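Local coordinates for protein post-proline cleaving enzyme (Rickettsia typhi, PDB 4HVT) that probably acts as a serine-type oligopeptidase of the prolyl oligopeptidase family, hydrolysing short peptides after proline, at residues 320-326 with 339-345. Residues are numbered along the deposited sequence; the frame is centred on the assembly and turned at random. Where two conformers were deposited one is given.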
loop_
_atom_site.group_PDB
_atom_site.type_symbol
_atom_site.label_atom_id
_atom_site.label_comp_id
_atom_site.label_asym_id
_atom_site.label_seq_id
_atom_site.Cartn_x
_atom_site.Cartn_y
_atom_site.Cartn_z
ATOM N N GLY A 320 19.781 -6.602 -3.212
ATOM C CA GLY A 320 19.007 -5.893 -4.246
ATOM C C GLY A 320 19.000 -6.518 -5.631
ATOM O O GLY A 320 18.292 -6.052 -6.518
ATOM N N SER A 321 19.755 -7.598 -5.812
ATOM C CA SER A 321 19.761 -8.374 -7.034
ATOM C C SER A 321 18.525 -9.239 -7.183
ATOM O O SER A 321 17.863 -9.600 -6.204
ATOM C CB SER A 321 21.003 -9.304 -7.103
ATOM O OG SER A 321 22.231 -8.558 -7.006
ATOM N N LEU A 322 18.224 -9.546 -8.436
ATOM C CA LEU A 322 17.171 -10.491 -8.767
ATOM C C LEU A 322 17.812 -11.731 -9.362
ATOM O O LEU A 322 18.575 -11.644 -10.305
ATOM C CB LEU A 322 16.186 -9.896 -9.764
ATOM C CG LEU A 322 14.879 -10.731 -9.906
ATOM C CD1 LEU A 322 13.913 -10.461 -8.747
ATOM C CD2 LEU A 322 14.190 -10.414 -11.238
ATOM N N VAL A 323 17.473 -12.894 -8.818
ATOM C CA VAL A 323 17.922 -14.147 -9.405
ATOM C C VAL A 323 16.719 -14.991 -9.892
ATOM O O VAL A 323 15.552 -14.718 -9.508
ATOM C CB VAL A 323 18.699 -15.001 -8.366
ATOM C CG1 VAL A 323 19.900 -14.249 -7.772
ATOM C CG2 VAL A 323 17.752 -15.456 -7.247
ATOM N N ALA A 324 17.003 -15.935 -10.797
ATOM C CA ALA A 324 16.029 -16.837 -11.274
ATOM C C ALA A 324 16.588 -18.218 -11.147
ATOM O O ALA A 324 17.810 -18.429 -11.247
ATOM C CB ALA A 324 15.744 -16.569 -12.726
ATOM N N LEU A 325 15.677 -19.148 -10.924
ATOM C CA LEU A 325 16.045 -20.576 -10.852
ATOM C C LEU A 325 14.836 -21.438 -11.168
ATOM O O LEU A 325 13.676 -21.089 -10.986
ATOM C CB LEU A 325 16.624 -21.004 -9.505
ATOM C CG LEU A 325 15.828 -20.892 -8.205
ATOM C CD1 LEU A 325 16.435 -21.679 -7.058
ATOM C CD2 LEU A 325 15.576 -19.416 -7.753
ATOM N N HIS A 326 15.119 -22.628 -11.601
ATOM C CA HIS A 326 14.052 -23.627 -11.746
ATOM C C HIS A 326 13.429 -23.964 -10.402
ATOM O O HIS A 326 14.143 -24.041 -9.370
ATOM C CB HIS A 326 14.582 -24.925 -12.359
ATOM C CG HIS A 326 13.494 -25.814 -12.879
ATOM N ND1 HIS A 326 13.003 -26.910 -12.198
ATOM C CD2 HIS A 326 12.858 -25.806 -14.077
ATOM C CE1 HIS A 326 12.056 -27.486 -12.914
ATOM N NE2 HIS A 326 11.935 -26.822 -14.060
ATOM N N SER A 339 20.647 -24.406 -11.623
ATOM C CA SER A 339 19.959 -23.499 -12.548
ATOM C C SER A 339 20.018 -22.019 -12.180
ATOM O O SER A 339 19.404 -21.186 -12.888
ATOM C CB SER A 339 18.472 -23.883 -12.712
ATOM O OG SER A 339 17.779 -23.667 -11.520
ATOM N N LEU A 340 20.667 -21.645 -11.092
ATOM C CA LEU A 340 20.505 -20.275 -10.632
ATOM C C LEU A 340 21.222 -19.303 -11.559
ATOM O O LEU A 340 22.372 -19.545 -11.948
ATOM C CB LEU A 340 20.961 -20.131 -9.184
ATOM C CG LEU A 340 20.814 -18.710 -8.670
ATOM C CD1 LEU A 340 20.162 -18.777 -7.284
ATOM C CD2 LEU A 340 22.157 -17.988 -8.658
ATOM N N LYS A 341 20.525 -18.220 -11.946
ATOM C CA LYS A 341 21.064 -17.202 -12.816
ATOM C C LYS A 341 20.771 -15.853 -12.196
ATOM O O LYS A 341 19.763 -15.690 -11.574
ATOM C CB LYS A 341 20.427 -17.284 -14.166
ATOM C CG LYS A 341 20.676 -18.611 -14.871
ATOM C CD LYS A 341 22.097 -18.632 -15.339
ATOM C CE LYS A 341 22.410 -19.799 -16.238
ATOM N NZ LYS A 341 23.822 -19.609 -16.609
ATOM N N ILE A 342 21.640 -14.876 -12.427
ATOM C CA ILE A 342 21.405 -13.522 -11.951
ATOM C C ILE A 342 20.840 -12.664 -13.078
ATOM O O ILE A 342 21.439 -12.550 -14.166
ATOM C CB ILE A 342 22.706 -12.882 -11.460
ATOM C CG1 ILE A 342 23.246 -13.679 -10.270
ATOM C CG2 ILE A 342 22.495 -11.445 -11.119
ATOM C CD1 ILE A 342 24.721 -13.527 -10.089
ATOM N N LEU A 343 19.676 -12.121 -12.857
ATOM C CA LEU A 343 18.986 -11.324 -13.895
ATOM C C LEU A 343 19.086 -9.827 -13.734
ATOM O O LEU A 343 18.839 -9.093 -14.706
ATOM C CB LEU A 343 17.545 -11.710 -14.003
ATOM C CG LEU A 343 17.465 -13.187 -14.481
ATOM C CD1 LEU A 343 16.023 -13.492 -14.725
ATOM C CD2 LEU A 343 18.318 -13.468 -15.696
ATOM N N PHE A 344 19.456 -9.368 -12.566
ATOM C CA PHE A 344 19.539 -7.933 -12.286
ATOM C C PHE A 344 20.555 -7.746 -11.195
ATOM O O PHE A 344 20.474 -8.389 -10.176
ATOM C CB PHE A 344 18.171 -7.412 -11.839
ATOM C CG PHE A 344 18.162 -5.994 -11.325
ATOM C CD1 PHE A 344 18.419 -4.931 -12.197
ATOM C CD2 PHE A 344 17.892 -5.691 -10.006
ATOM C CE1 PHE A 344 18.437 -3.618 -11.739
ATOM C CE2 PHE A 344 17.867 -4.362 -9.565
ATOM C CZ PHE A 344 18.134 -3.329 -10.426
ATOM N N THR A 345 21.485 -6.827 -11.430
ATOM C CA THR A 345 22.552 -6.508 -10.487
ATOM C C THR A 345 22.532 -4.990 -10.455
ATOM O O THR A 345 22.993 -4.369 -11.377
ATOM C CB THR A 345 23.947 -6.999 -10.979
ATOM O OG1 THR A 345 23.943 -8.433 -11.203
ATOM C CG2 THR A 345 25.055 -6.616 -9.969
HETATM O O HOH W 1 24.256 -9.521 -8.602
#
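Two antiparallel strands, 322-326 and 341-344, pair here as the last two strands of a four-stranded blade in the N-terminal beta-propeller, with 341-344 outermost. Their local axes approach to 4.5 Å at 141°. At one end the pairing is regular: Ala324 N donates to Lys341 O (2.9 Å) and Lys341 N to Ala324 O (2.8 Å), a hydrogen-bonded pair, and Val323 faces Ile342 as the adjacent non-hydrogen-bonded pair. The register then slips by one residue. Leu322 O accepts from Leu343 N at 2.8 Å and, weakly, from Phe344 N at 3.3 Å, while Leu322 N donates to Phe344 O (3.1 Å). Two residues opposite one define a classic beta bulge; the phi/psi of -101/-17° at Leu343 marks the kink. Consequently Leu343 CD1 reaches Ala324 CB (3.7 Å) and Phe344 CB meets Leu322 CB (3.8 Å), and Leu322 and Phe344 both pack on Phe352 of the next blade. Val323 CG1 touches Ile342 CG1 (4.2 Å) on the other face. Beyond the ladder, Ser339 OG accepts from His326 N (2.9 Å), replacing a main-chain acceptor, and also bonds Asp329; at the opposite end a water lies 2.8 Å from Ser321 OG, itself hydrogen-bonded to Lys318 O, and 2.8 Å from Thr345 OG1. Main-chain bonds thus make the ladder largely independent of side-chain identity, while the bulge sets Phe344 beside Leu322 against the next blade.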